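Local coordinates for protein spectinomycin phosphotransferase (Legionella pneumophila, PDB 3I1A) that probably inactivates the antibiotic spectinomycin by transferring a phosphate group to it, as a kinase-like aminoglycoside phosphotransferase, at residues A[9-14]-A[24-29]; A[16-21]-A[90-95]; A[39-42]-A[47-50]; A[60-65]-A[98-103]; A[64-69]-A[77-82]. All coordinates share one frame; numbering follows the deposited sequence.

How the contacts relate
All five contacts belong to the N-terminal kinase-like lobe, built on a five-stranded antiparallel sheet. Contacts 1 and 2 dock the two ends of helix 10-19 against it; their centres lie about 12 Å apart. Contact 3 is the hairpin next to strand 25-29, so it adjoins contact 1, at about 8 Å between centres. Contacts 4 and 5 share helix 61-71, and their centres lie about 6 Å apart. Backbone pairs continue the chain of contacts: Phe-50 N to Tyr-100 O (2.7 Å) joins contacts 3 and 4, and Ile-81 N to Ala-99 O (2.6 Å) joins 4 and 5. Phe-50, Pro-101 and Ile-103 of contacts 3 and 4 bind ADP and AMP, which are absent here.

Contact 1 (A[9-14]-A[24-29]); sequences QQLIEL and HTAQFI
Between Gln-9 and Ala-26 sits water 1, held from three sides. The contact docks the N-terminal part of helix 10-19 on strand 25-29, an edge strand of the five-stranded antiparallel sheet in the kinase-like N-terminal lobe. The backbone N of Ala-26 donates to water 1 at 2.9 Å. The water in turn donates to Gln-9 OE1 at 3.0 Å. Thr-25 OG1 is its third partner, at 2.6 Å. Gln-9 and Thr-25 each have a second conformer, so these two side-chain arms may not be permanent.

Gln-9 reaches the water by folding back. Its CG lies beside the backbone N and the chain bends again at chi2 (-48°), which brings the amide round to the strand. Gln-9 OE1 also comes within 3.4 Å of Ala-26 O, but both are acceptors, so the water and not a direct bond joins the segments.

Beside this polar corner the packing is apolar and modest. Ala-26 points at the helix and is buried. Leu-11 also points across, then runs on to Tyr-40 and Ile-51 of the next two strands and to Ile-6 of the N-terminal loop. The strand itself pairs with strand 38-43, through Gln-27 with Gln-41 and Ile-29 with Ala-39. Across the contact, Leu-11 meets Ala-26 through the two beta carbons, CB to CB at 4.4 Å.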
# COMPACT_ATOMS: atom_id res chain seq x y z
N GLN A 9 -8.09 29.50 -4.17
CA GLN A 9 -9.33 30.21 -3.89
C GLN A 9 -10.48 29.83 -4.83
O GLN A 9 -11.64 30.10 -4.55
CB GLN A 9 -9.07 31.72 -3.91
CG GLN A 9 -7.99 32.11 -2.92
CD GLN A 9 -8.23 31.50 -1.55
OE1 GLN A 9 -7.31 31.38 -0.74
NE2 GLN A 9 -9.47 31.11 -1.27
N GLN A 10 -10.15 29.18 -5.94
CA GLN A 10 -11.18 28.73 -6.86
C GLN A 10 -11.91 27.56 -6.21
O GLN A 10 -13.01 27.20 -6.62
CB GLN A 10 -10.58 28.31 -8.21
CG GLN A 10 -10.41 29.48 -9.16
CD GLN A 10 -9.78 29.09 -10.48
OE1 GLN A 10 -8.56 28.91 -10.56
NE2 GLN A 10 -10.61 28.96 -11.51
N LEU A 11 -11.30 26.96 -5.19
CA LEU A 11 -11.93 25.85 -4.48
C LEU A 11 -13.12 26.30 -3.70
O LEU A 11 -14.03 25.51 -3.43
CB LEU A 11 -10.96 25.17 -3.51
CG LEU A 11 -10.15 24.00 -4.07
CD1 LEU A 11 -9.27 23.49 -2.96
CD2 LEU A 11 -11.06 22.87 -4.57
N ILE A 12 -13.12 27.56 -3.29
CA ILE A 12 -14.24 28.06 -2.53
C ILE A 12 -15.47 27.92 -3.39
O ILE A 12 -16.44 27.30 -2.97
CB ILE A 12 -14.07 29.52 -2.10
CG1 ILE A 12 -12.88 29.64 -1.13
CG2 ILE A 12 -15.35 30.02 -1.43
CD1 ILE A 12 -12.57 31.06 -0.72
N GLU A 13 -15.41 28.45 -4.61
CA GLU A 13 -16.55 28.35 -5.51
C GLU A 13 -16.91 26.91 -5.82
O GLU A 13 -18.08 26.55 -5.79
CB GLU A 13 -16.28 29.07 -6.85
CG GLU A 13 -17.39 28.81 -7.92
CD GLU A 13 -17.12 29.49 -9.28
OE1 GLU A 13 -16.98 30.74 -9.32
OE2 GLU A 13 -17.06 28.78 -10.32
N LEU A 14 -15.92 26.09 -6.14
CA LEU A 14 -16.19 24.69 -6.48
C LEU A 14 -16.79 23.86 -5.34
O LEU A 14 -17.69 23.04 -5.56
CB LEU A 14 -14.92 24.03 -7.01
CG LEU A 14 -14.47 24.64 -8.34
CD1 LEU A 14 -13.04 24.22 -8.66
CD2 LEU A 14 -15.41 24.20 -9.43
N HIS A 24 -13.94 29.00 4.07
CA HIS A 24 -13.50 30.38 4.28
C HIS A 24 -12.02 30.52 4.01
O HIS A 24 -11.51 31.63 3.90
CB HIS A 24 -13.85 30.83 5.71
CG HIS A 24 -13.30 29.93 6.78
ND1 HIS A 24 -11.95 29.78 7.02
CD2 HIS A 24 -13.93 29.12 7.67
CE1 HIS A 24 -11.77 28.92 8.01
NE2 HIS A 24 -12.96 28.51 8.42
N THR A 25 -11.32 29.40 3.89
CA THR A 25 -9.89 29.45 3.64
C THR A 25 -9.41 28.14 3.02
O THR A 25 -9.74 27.05 3.50
CB THR A 25 -9.10 29.74 4.94
OG1 THR A 25 -7.75 30.10 4.62
CG2 THR A 25 -9.10 28.53 5.85
N ALA A 26 -8.63 28.26 1.95
CA ALA A 26 -8.09 27.09 1.25
C ALA A 26 -6.61 27.32 0.97
O ALA A 26 -6.20 28.40 0.57
CB ALA A 26 -8.84 26.87 -0.06
N GLN A 27 -5.81 26.29 1.17
CA GLN A 27 -4.38 26.42 0.98
C GLN A 27 -3.76 25.17 0.35
O GLN A 27 -4.10 24.04 0.73
CB GLN A 27 -3.73 26.70 2.34
CG GLN A 27 -2.24 26.91 2.33
CD GLN A 27 -1.70 27.22 3.71
OE1 GLN A 27 -2.15 28.18 4.36
NE2 GLN A 27 -0.74 26.43 4.16
N PHE A 28 -2.88 25.37 -0.62
CA PHE A 28 -2.22 24.25 -1.29
C PHE A 28 -1.30 23.56 -0.30
O PHE A 28 -0.61 24.23 0.46
CB PHE A 28 -1.40 24.74 -2.48
CG PHE A 28 -0.59 23.66 -3.16
CD1 PHE A 28 -1.20 22.51 -3.64
CD2 PHE A 28 0.79 23.82 -3.32
CE1 PHE A 28 -0.45 21.52 -4.29
CE2 PHE A 28 1.55 22.83 -3.97
CZ PHE A 28 0.92 21.68 -4.46
N ILE A 29 -1.29 22.22 -0.31
CA ILE A 29 -0.45 21.43 0.57
C ILE A 29 0.75 20.92 -0.23
O ILE A 29 0.60 20.04 -1.08
CB ILE A 29 -1.20 20.20 1.13
CG1 ILE A 29 -2.42 20.64 1.94
CG2 ILE A 29 -0.26 19.36 1.99
CD1 ILE A 29 -3.24 19.49 2.45
O HOH W 1 -7.67 30.94 2.20

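Contact 2 (A[16-21]-A[90-95])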
# COMPACT_ATOMS: atom_id res chain seq x y z
N LYS A 16 -18.54 25.04 -2.90
CA LYS A 16 -19.90 25.49 -2.64
C LYS A 16 -20.86 24.91 -3.68
O LYS A 16 -21.87 24.29 -3.35
CB LYS A 16 -20.00 27.02 -2.68
CG LYS A 16 -21.40 27.54 -2.35
CD LYS A 16 -21.88 26.98 -1.02
CE LYS A 16 -23.23 27.57 -0.59
NZ LYS A 16 -23.07 28.92 0.01
N VAL A 17 -20.52 25.10 -4.95
CA VAL A 17 -21.34 24.62 -6.06
C VAL A 17 -21.61 23.12 -6.05
O VAL A 17 -22.77 22.69 -6.09
CB VAL A 17 -20.69 25.02 -7.40
CG1 VAL A 17 -21.35 24.30 -8.58
CG2 VAL A 17 -20.81 26.53 -7.60
N HIS A 18 -20.55 22.32 -5.96
CA HIS A 18 -20.70 20.87 -6.04
C HIS A 18 -20.93 20.08 -4.78
O HIS A 18 -21.37 18.94 -4.83
CB HIS A 18 -19.47 20.31 -6.77
CG HIS A 18 -19.27 20.89 -8.12
ND1 HIS A 18 -20.11 20.61 -9.18
CD2 HIS A 18 -18.35 21.77 -8.60
CE1 HIS A 18 -19.72 21.29 -10.24
NE2 HIS A 18 -18.66 22.00 -9.92
N TYR A 19 -20.59 20.68 -3.64
CA TYR A 19 -20.72 19.99 -2.37
C TYR A 19 -21.62 20.73 -1.38
O TYR A 19 -22.02 20.15 -0.35
CB TYR A 19 -19.34 19.80 -1.74
CG TYR A 19 -18.44 18.83 -2.49
CD1 TYR A 19 -17.66 19.24 -3.56
CD2 TYR A 19 -18.39 17.48 -2.12
CE1 TYR A 19 -16.83 18.32 -4.25
CE2 TYR A 19 -17.59 16.57 -2.79
CZ TYR A 19 -16.81 16.99 -3.85
OH TYR A 19 -16.01 16.05 -4.49
N GLY A 20 -21.93 21.98 -1.69
CA GLY A 20 -22.77 22.77 -0.80
C GLY A 20 -22.04 23.16 0.48
O GLY A 20 -22.66 23.45 1.50
N ILE A 21 -20.71 23.17 0.41
CA ILE A 21 -19.90 23.51 1.57
C ILE A 21 -19.29 24.91 1.49
O ILE A 21 -18.73 25.29 0.46
CB ILE A 21 -18.77 22.50 1.76
CG1 ILE A 21 -19.34 21.09 1.99
CG2 ILE A 21 -17.89 22.93 2.92
CD1 ILE A 21 -18.24 19.98 1.83
N GLN A 90 -16.32 14.74 -7.92
CA GLN A 90 -16.89 15.62 -8.92
C GLN A 90 -16.03 15.63 -10.18
O GLN A 90 -14.84 15.98 -10.15
CB GLN A 90 -16.97 17.05 -8.39
CG GLN A 90 -17.69 17.99 -9.37
CD GLN A 90 -19.15 17.58 -9.55
OE1 GLN A 90 -19.86 17.35 -8.57
NE2 GLN A 90 -19.59 17.48 -10.80
N GLN A 91 -16.61 15.22 -11.30
CA GLN A 91 -15.85 15.22 -12.55
C GLN A 91 -16.04 16.56 -13.23
O GLN A 91 -17.16 16.93 -13.55
CB GLN A 91 -16.35 14.15 -13.51
CG GLN A 91 -15.57 14.15 -14.83
CD GLN A 91 -14.12 13.72 -14.65
OE1 GLN A 91 -13.84 12.57 -14.29
NE2 GLN A 91 -13.19 14.63 -14.92
N LEU A 92 -14.96 17.29 -13.47
CA LEU A 92 -15.12 18.55 -14.17
C LEU A 92 -14.60 18.30 -15.57
O LEU A 92 -14.25 17.19 -15.93
CB LEU A 92 -14.34 19.66 -13.46
CG LEU A 92 -14.93 19.94 -12.08
CD1 LEU A 92 -14.06 20.94 -11.34
CD2 LEU A 92 -16.34 20.46 -12.22
N LYS A 93 -14.54 19.35 -16.38
CA LYS A 93 -14.11 19.16 -17.75
C LYS A 93 -12.78 18.48 -17.94
O LYS A 93 -12.67 17.51 -18.70
CB LYS A 93 -14.08 20.50 -18.47
CG LYS A 93 -13.72 20.32 -19.92
CD LYS A 93 -13.73 21.62 -20.65
CE LYS A 93 -13.36 21.39 -22.08
NZ LYS A 93 -14.32 20.49 -22.77
N HIS A 94 -11.74 18.96 -17.27
CA HIS A 94 -10.44 18.36 -17.47
C HIS A 94 -9.79 17.79 -16.22
O HIS A 94 -8.65 17.34 -16.28
CB HIS A 94 -9.52 19.36 -18.14
CG HIS A 94 -9.48 20.69 -17.46
ND1 HIS A 94 -10.62 21.37 -17.10
CD2 HIS A 94 -8.44 21.44 -17.04
CE1 HIS A 94 -10.29 22.49 -16.48
NE2 HIS A 94 -8.97 22.56 -16.44
N PHE A 95 -10.49 17.81 -15.09
CA PHE A 95 -9.94 17.25 -13.87
C PHE A 95 -11.06 16.85 -12.93
O PHE A 95 -12.23 17.18 -13.15
CB PHE A 95 -8.95 18.22 -13.19
CG PHE A 95 -9.58 19.47 -12.65
CD1 PHE A 95 -10.01 19.54 -11.33
CD2 PHE A 95 -9.74 20.59 -13.47
CE1 PHE A 95 -10.59 20.70 -10.82
CE2 PHE A 95 -10.33 21.76 -12.97
CZ PHE A 95 -10.75 21.81 -11.64
O HOH W 2 -22.70 18.14 -7.36
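His-18 lies flat against the side chain of Gln-90. Gln-90 CG sits over the imidazole in a CH-pi contact, 3.7 Å from the ring centroid. Its amide follows with its plane only 26° from that of the ring, so the two groups stack. This fastens the C-terminal end of helix 10-19 to strand 90-91, one of the two outermost strands of the kinase-like lobe's antiparallel sheet.

Val-17 CG1 covers the opposite face of the imidazole, which leaves the ring sandwiched. Leu-92 CD2 comes in obliquely, 3.6 Å from His-18 NE2. Tyr-19 runs past Gln-90 in the other direction, its ring perpendicular to the amide, and rests on Ile-97 and Ala-99 of strand 95-101.

Gln-90 reaches the ring because its CG is anti to the backbone N and the chain then bends at chi2 (64°). Its OE1 is near His-18 ND1, but the angle is too poor for a hydrogen bond. Water 2 makes the polar link instead, donating to His-18 O at 3.0 Å and to Gln-90 OE1 at 3.2 Å.

Further out, Gln-91 fixes the backbone of Leu-92, which touches His-18. Gln-91 NE2 bonds Gly-56 O and, at 2.9 Å and a nearly straight 170°, Leu-92 O.

Contact 3 (A[39-42]-A[47-50]); sequences AYQA and KSYF
Ala-42 and Tyr-49 form an antiparallel hydrogen-bonded pair. Ala-42 N donates to Tyr-49 O at 2.8 Å, almost straight at 169°. The return bond from Tyr-49 N to Ala-42 O is modelled at 2.5 Å and bent to 143°; so short a length is doubtful. Next along, Gln-41 and Phe-50 make the non-hydrogen-bonded pair. There Gln-41 CA approaches Tyr-49 O at 3.3 Å and Phe-50 CA approaches Tyr-40 O at 3.5 Å, both as CA-H...O contacts.

On the Gln-41 and Phe-50 face, the Phe-50 ring reaches back along the neighbouring strand to Ala-39, whose CB is 3.6 Å from CZ. Phe-50 CG is anti to the backbone N (chi1 176°), which swings the ring that way. Gln-41 CG lies beside Ser-48 OG, while the polar ends of both side chains bond Asp-43. The Ala-42 and Tyr-49 side chains share the other face; the Tyr-49 ring turns an edge to Ala-42 O, which lies in its plane.

This is the hairpin of strands 38-43 and 48-55 in the kinase-like sheet, and Phe-50 binds ADP and AMP. Strand 25-29 continues the sheet beyond 38-43 and strand 95-101 beyond 48-55, while helix 10-19 packs on Tyr-40 and Ala-42.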
# COMPACT_ATOMS: atom_id res chain seq x y z
N ALA A 39 -2.95 18.29 -3.55
CA ALA A 39 -3.72 18.28 -2.31
C ALA A 39 -3.85 19.68 -1.73
O ALA A 39 -2.94 20.51 -1.85
CB ALA A 39 -3.06 17.35 -1.29
N TYR A 40 -5.01 19.93 -1.11
CA TYR A 40 -5.30 21.23 -0.53
C TYR A 40 -6.02 21.05 0.79
O TYR A 40 -6.72 20.05 0.99
CB TYR A 40 -6.25 22.03 -1.44
CG TYR A 40 -5.76 22.35 -2.84
CD1 TYR A 40 -5.82 21.40 -3.86
CD2 TYR A 40 -5.24 23.61 -3.13
CE1 TYR A 40 -5.36 21.70 -5.14
CE2 TYR A 40 -4.79 23.93 -4.40
CZ TYR A 40 -4.85 22.96 -5.40
OH TYR A 40 -4.37 23.26 -6.65
N GLN A 41 -5.86 22.03 1.68
CA GLN A 41 -6.57 22.02 2.95
C GLN A 41 -7.60 23.14 2.82
O GLN A 41 -7.25 24.30 2.57
CB GLN A 41 -5.66 22.33 4.15
CG GLN A 41 -6.45 22.40 5.48
CD GLN A 41 -5.61 22.87 6.66
OE1 GLN A 41 -4.58 22.29 6.96
NE2 GLN A 41 -6.07 23.94 7.32
N ALA A 42 -8.88 22.79 2.96
CA ALA A 42 -9.95 23.77 2.85
C ALA A 42 -10.78 23.68 4.13
O ALA A 42 -11.30 22.62 4.47
CB ALA A 42 -10.82 23.47 1.63
N LYS A 47 -15.71 22.80 10.05
CA LYS A 47 -14.74 21.70 9.95
C LYS A 47 -13.54 22.03 9.04
O LYS A 47 -13.36 23.16 8.61
CB LYS A 47 -15.43 20.45 9.40
CG LYS A 47 -16.69 20.04 10.14
CD LYS A 47 -17.46 18.98 9.37
CE LYS A 47 -18.77 18.63 10.06
NZ LYS A 47 -19.58 17.62 9.30
N SER A 48 -12.72 21.01 8.78
CA SER A 48 -11.56 21.15 7.92
C SER A 48 -11.63 20.04 6.88
O SER A 48 -11.98 18.91 7.21
CB SER A 48 -10.27 21.03 8.73
OG SER A 48 -9.14 21.31 7.92
N TYR A 49 -11.28 20.35 5.63
CA TYR A 49 -11.33 19.37 4.56
C TYR A 49 -10.02 19.18 3.80
O TYR A 49 -9.24 20.13 3.63
CB TYR A 49 -12.41 19.76 3.54
CG TYR A 49 -13.81 19.78 4.10
CD1 TYR A 49 -14.60 18.63 4.07
CD2 TYR A 49 -14.34 20.93 4.63
CE1 TYR A 49 -15.91 18.65 4.57
CE2 TYR A 49 -15.64 20.97 5.14
CZ TYR A 49 -16.41 19.83 5.10
OH TYR A 49 -17.69 19.87 5.60
N PHE A 50 -9.80 17.95 3.36
CA PHE A 50 -8.62 17.60 2.57
C PHE A 50 -9.14 17.35 1.16
O PHE A 50 -9.96 16.44 0.91
CB PHE A 50 -7.96 16.34 3.14
CG PHE A 50 -6.79 15.84 2.35
CD1 PHE A 50 -6.94 14.79 1.46
CD2 PHE A 50 -5.52 16.43 2.50
CE1 PHE A 50 -5.84 14.31 0.72
CE2 PHE A 50 -4.43 15.96 1.77
CZ PHE A 50 -4.58 14.90 0.88

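Contact 4 (A[60-65]-A[98-103]); sequences EINLSI and IAYPFI
Leu-63 straddles the end of Ile-98. Both of its methyls, CD1 and CD2, lie 3.4 Å from Ile-98 CD1, tighter than usual van der Waals contact. The two side chains meet tip to tip. Leu-63 leaves the helix with CG beside its backbone N (chi1 -62°), which points its methyls at the strand. Both residues are buried, and Phe-89 packs against each of them.

The polar part is indirect. Asn-62 OD1 and Tyr-100 OH stand 4.3 Å apart, and water 3 bridges them, donating to each at 3.1 Å. The other end of the amide is also engaged: Asn-62 ND2 bonds Trp-231 O and a sulfonate oxygen of a bound MES molecule, probably from the crystallisation liquor.

Helix 61-71 corresponds by position to the αC helix of protein kinases. Strand 95-101 leads into the segment that links the lobes, where Pro-101 and Ile-103 bind ADP and AMP. Here the helix packs against strand 95-101, which pairs in turn with strand 48-55 through Ile-98 with Lys-52 and Tyr-100 with Phe-50.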
# COMPACT_ATOMS: atom_id res chain seq x y z
N GLU A 60 -10.80 6.19 -12.34
CA GLU A 60 -9.70 5.89 -11.44
C GLU A 60 -10.09 4.60 -10.71
O GLU A 60 -11.16 4.53 -10.14
CB GLU A 60 -9.52 7.02 -10.41
CG GLU A 60 -9.03 8.35 -10.97
CD GLU A 60 -7.69 8.22 -11.64
OE1 GLU A 60 -6.81 7.55 -11.06
OE2 GLU A 60 -7.50 8.80 -12.74
N ILE A 61 -9.23 3.59 -10.74
CA ILE A 61 -9.60 2.35 -10.07
C ILE A 61 -9.89 2.59 -8.58
O ILE A 61 -10.80 1.98 -8.03
CB ILE A 61 -8.51 1.25 -10.27
CG1 ILE A 61 -9.02 -0.08 -9.72
CG2 ILE A 61 -7.21 1.66 -9.59
CD1 ILE A 61 -10.26 -0.59 -10.40
N ASN A 62 -9.13 3.49 -7.95
CA ASN A 62 -9.36 3.79 -6.54
C ASN A 62 -10.82 4.17 -6.29
O ASN A 62 -11.45 3.64 -5.39
CB ASN A 62 -8.45 4.93 -6.07
CG ASN A 62 -8.91 5.56 -4.76
OD1 ASN A 62 -9.55 6.62 -4.76
ND2 ASN A 62 -8.60 4.91 -3.64
N LEU A 63 -11.36 5.07 -7.11
CA LEU A 63 -12.73 5.52 -6.91
C LEU A 63 -13.75 4.42 -7.19
O LEU A 63 -14.76 4.33 -6.52
CB LEU A 63 -13.01 6.77 -7.76
CG LEU A 63 -12.11 7.95 -7.35
CD1 LEU A 63 -12.22 9.07 -8.37
CD2 LEU A 63 -12.51 8.44 -5.97
N SER A 64 -13.48 3.59 -8.19
CA SER A 64 -14.38 2.50 -8.52
C SER A 64 -14.46 1.51 -7.36
O SER A 64 -15.54 1.06 -6.98
CB SER A 64 -13.90 1.76 -9.76
OG SER A 64 -14.77 0.68 -10.07
N ILE A 65 -13.31 1.16 -6.81
CA ILE A 65 -13.28 0.21 -5.70
C ILE A 65 -13.83 0.79 -4.41
O ILE A 65 -14.53 0.10 -3.69
CB ILE A 65 -11.85 -0.33 -5.50
CG1 ILE A 65 -11.48 -1.16 -6.74
CG2 ILE A 65 -11.77 -1.21 -4.25
CD1 ILE A 65 -12.47 -2.28 -7.05
N ILE A 98 -11.82 15.35 -5.41
CA ILE A 98 -12.19 14.29 -4.45
C ILE A 98 -12.06 14.98 -3.13
O ILE A 98 -10.96 15.41 -2.75
CB ILE A 98 -11.20 13.10 -4.41
CG1 ILE A 98 -10.85 12.60 -5.81
CG2 ILE A 98 -11.86 11.96 -3.63
CD1 ILE A 98 -11.91 11.80 -6.45
N ALA A 99 -13.16 15.09 -2.39
CA ALA A 99 -13.11 15.77 -1.11
C ALA A 99 -13.24 14.80 0.07
O ALA A 99 -14.04 13.87 0.03
CB ALA A 99 -14.22 16.81 -1.05
N TYR A 100 -12.40 15.01 1.09
CA TYR A 100 -12.39 14.21 2.31
C TYR A 100 -12.35 15.07 3.55
O TYR A 100 -11.88 16.21 3.54
CB TYR A 100 -11.16 13.30 2.41
CG TYR A 100 -11.01 12.26 1.36
CD1 TYR A 100 -10.29 12.52 0.19
CD2 TYR A 100 -11.55 10.98 1.53
CE1 TYR A 100 -10.10 11.53 -0.78
CE2 TYR A 100 -11.38 9.99 0.57
CZ TYR A 100 -10.65 10.27 -0.58
OH TYR A 100 -10.46 9.29 -1.53
N PRO A 101 -12.84 14.51 4.67
CA PRO A 101 -12.79 15.30 5.90
C PRO A 101 -11.28 15.27 6.24
O PRO A 101 -10.62 14.27 5.98
CB PRO A 101 -13.64 14.47 6.87
CG PRO A 101 -13.45 13.06 6.38
CD PRO A 101 -13.55 13.24 4.88
N PHE A 102 -10.74 16.37 6.77
CA PHE A 102 -9.32 16.43 7.12
C PHE A 102 -9.14 15.77 8.49
O PHE A 102 -9.32 16.40 9.53
CB PHE A 102 -8.84 17.88 7.17
CG PHE A 102 -7.36 18.05 6.99
CD1 PHE A 102 -6.76 19.30 7.07
CD2 PHE A 102 -6.54 16.94 6.75
CE1 PHE A 102 -5.38 19.46 6.91
CE2 PHE A 102 -5.16 17.09 6.59
CZ PHE A 102 -4.58 18.35 6.67
N ILE A 103 -8.77 14.49 8.47
CA ILE A 103 -8.61 13.71 9.70
C ILE A 103 -7.18 13.29 10.04
O ILE A 103 -6.37 13.02 9.16
CB ILE A 103 -9.47 12.42 9.64
CG1 ILE A 103 -10.96 12.79 9.58
CG2 ILE A 103 -9.18 11.53 10.84
CD1 ILE A 103 -11.45 13.58 10.78
O HOH W 3 -8.23 9.15 -3.63

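Contact 5 (A[64-69]-A[77-82]); sequences SIIRLL and IIFPIH
Leu-69 and Ile-77 make the tight end of this contact. Ile-77 CD1 is wedged against the leucine, 3.4 Å from Leu-69 CD1 and 3.5 Å from Leu-69 CB. Both distances are shorter than usual carbon contacts. Ile-77 has a second conformer, however, so the closeness is doubtful. The side chains cross at about a right angle, and both are buried. Leu-69 also rests on Leu-208 of the neighbouring lobe.

Ile-66 works with two branches. Ile-66 CD1 reaches Ile-77 CG2 at 4.0 Å. Ile-66 CG2 touches two residues of the loop, 3.7 Å from Phe-79 CD2 and 3.8 Å from Pro-80 CD. CG2 is anti to the backbone N, while CG1 lies beside it (chi1 -72°), and this split sends the branches to different partners.

These residues join helix 61-71, probably the counterpart of the kinase αC helix, to the loop that runs from it towards strand 90-91. Pro-80 also packs on Ile-98 and Tyr-100, and Ile-81 pairs with Ala-99, so the loop is tied to the sheet as well.

The Phe-79 side is less enclosed, the residue being partly exposed. Its ring slides past Ile-66 in the opposite direction and presents an edge to the helix backbone, with Ile-66 O in the ring plane 3.6 Å from Phe-79 CE2. Ile-77 CB sits over one face, towards the rim. His-70 meets the phenyl ring edge-to-face. The fit is loose towards Leu-69, where the ring comes no closer than 4.5 Å, from Phe-79 CE2 to the carbonyl carbon C of Leu-69.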
# COMPACT_ATOMS: atom_id res chain seq x y z
N SER A 64 -13.48 3.59 -8.19
CA SER A 64 -14.38 2.50 -8.52
C SER A 64 -14.46 1.51 -7.36
O SER A 64 -15.54 1.06 -6.98
CB SER A 64 -13.90 1.76 -9.76
OG SER A 64 -14.77 0.68 -10.07
N ILE A 65 -13.31 1.16 -6.81
CA ILE A 65 -13.28 0.21 -5.70
C ILE A 65 -13.83 0.79 -4.41
O ILE A 65 -14.53 0.10 -3.69
CB ILE A 65 -11.85 -0.33 -5.50
CG1 ILE A 65 -11.48 -1.16 -6.74
CG2 ILE A 65 -11.77 -1.21 -4.25
CD1 ILE A 65 -12.47 -2.28 -7.05
N ILE A 66 -13.53 2.06 -4.14
CA ILE A 66 -14.02 2.74 -2.94
C ILE A 66 -15.54 2.75 -3.01
O ILE A 66 -16.21 2.51 -2.00
CB ILE A 66 -13.51 4.22 -2.87
CG1 ILE A 66 -12.01 4.24 -2.55
CG2 ILE A 66 -14.28 5.00 -1.81
CD1 ILE A 66 -11.65 3.57 -1.25
N ARG A 67 -16.09 3.01 -4.19
CA ARG A 67 -17.54 3.03 -4.35
C ARG A 67 -18.11 1.62 -4.13
O ARG A 67 -19.11 1.45 -3.42
CB ARG A 67 -17.94 3.53 -5.74
CG ARG A 67 -19.45 3.54 -5.93
CD ARG A 67 -19.86 3.19 -7.33
NE ARG A 67 -20.08 1.76 -7.53
CZ ARG A 67 -19.21 0.91 -8.08
NH1 ARG A 67 -18.02 1.34 -8.49
NH2 ARG A 67 -19.55 -0.36 -8.23
N LEU A 68 -17.48 0.61 -4.71
CA LEU A 68 -17.97 -0.76 -4.54
C LEU A 68 -17.98 -1.14 -3.05
O LEU A 68 -18.96 -1.70 -2.58
CB LEU A 68 -17.10 -1.74 -5.33
CG LEU A 68 -17.37 -3.23 -5.14
CD1 LEU A 68 -18.76 -3.59 -5.59
CD2 LEU A 68 -16.35 -4.03 -5.95
N LEU A 69 -16.92 -0.83 -2.32
CA LEU A 69 -16.88 -1.15 -0.89
C LEU A 69 -17.94 -0.33 -0.14
O LEU A 69 -18.60 -0.83 0.78
CB LEU A 69 -15.48 -0.88 -0.31
CG LEU A 69 -14.38 -1.73 -0.96
CD1 LEU A 69 -13.01 -1.32 -0.43
CD2 LEU A 69 -14.64 -3.22 -0.73
N ILE A 77 -13.49 2.43 6.17
CA ILE A 77 -12.80 3.16 5.11
C ILE A 77 -13.06 4.66 5.33
O ILE A 77 -14.15 5.05 5.77
CB ILE A 77 -13.40 2.78 3.73
CG1 ILE A 77 -13.22 1.28 3.48
CG2 ILE A 77 -12.78 3.63 2.63
CD1 ILE A 77 -13.66 0.85 2.10
N ILE A 78 -12.08 5.50 5.03
CA ILE A 78 -12.30 6.93 5.16
C ILE A 78 -12.81 7.28 3.78
O ILE A 78 -12.02 7.44 2.84
CB ILE A 78 -11.01 7.70 5.46
CG1 ILE A 78 -10.49 7.30 6.85
CG2 ILE A 78 -11.31 9.22 5.43
CD1 ILE A 78 -9.10 7.80 7.14
N PHE A 79 -14.13 7.35 3.65
CA PHE A 79 -14.77 7.65 2.36
C PHE A 79 -14.79 9.13 2.03
O PHE A 79 -14.78 9.98 2.92
CB PHE A 79 -16.23 7.19 2.34
CG PHE A 79 -16.42 5.71 2.47
CD1 PHE A 79 -16.82 5.14 3.69
CD2 PHE A 79 -16.20 4.89 1.38
CE1 PHE A 79 -17.00 3.75 3.81
CE2 PHE A 79 -16.37 3.51 1.48
CZ PHE A 79 -16.78 2.94 2.71
N PRO A 80 -14.82 9.44 0.72
CA PRO A 80 -14.87 10.83 0.28
C PRO A 80 -16.19 11.42 0.74
O PRO A 80 -17.15 10.68 1.00
CB PRO A 80 -14.87 10.73 -1.24
CG PRO A 80 -14.11 9.49 -1.52
CD PRO A 80 -14.56 8.53 -0.41
N ILE A 81 -16.22 12.74 0.85
CA ILE A 81 -17.46 13.44 1.18
C ILE A 81 -18.30 13.34 -0.11
O ILE A 81 -17.76 13.48 -1.21
CB ILE A 81 -17.17 14.94 1.47
CG1 ILE A 81 -16.29 15.09 2.72
CG2 ILE A 81 -18.49 15.71 1.65
CD1 ILE A 81 -16.87 14.47 3.96
N HIS A 82 -19.60 13.07 0.01
CA HIS A 82 -20.46 12.96 -1.16
C HIS A 82 -20.73 14.31 -1.79
O HIS A 82 -20.88 15.32 -1.08
CB HIS A 82 -21.83 12.41 -0.78
CG HIS A 82 -21.83 10.97 -0.38
ND1 HIS A 82 -20.74 10.35 0.19
CD2 HIS A 82 -22.82 10.05 -0.40
CE1 HIS A 82 -21.06 9.11 0.51
NE2 HIS A 82 -22.32 8.90 0.16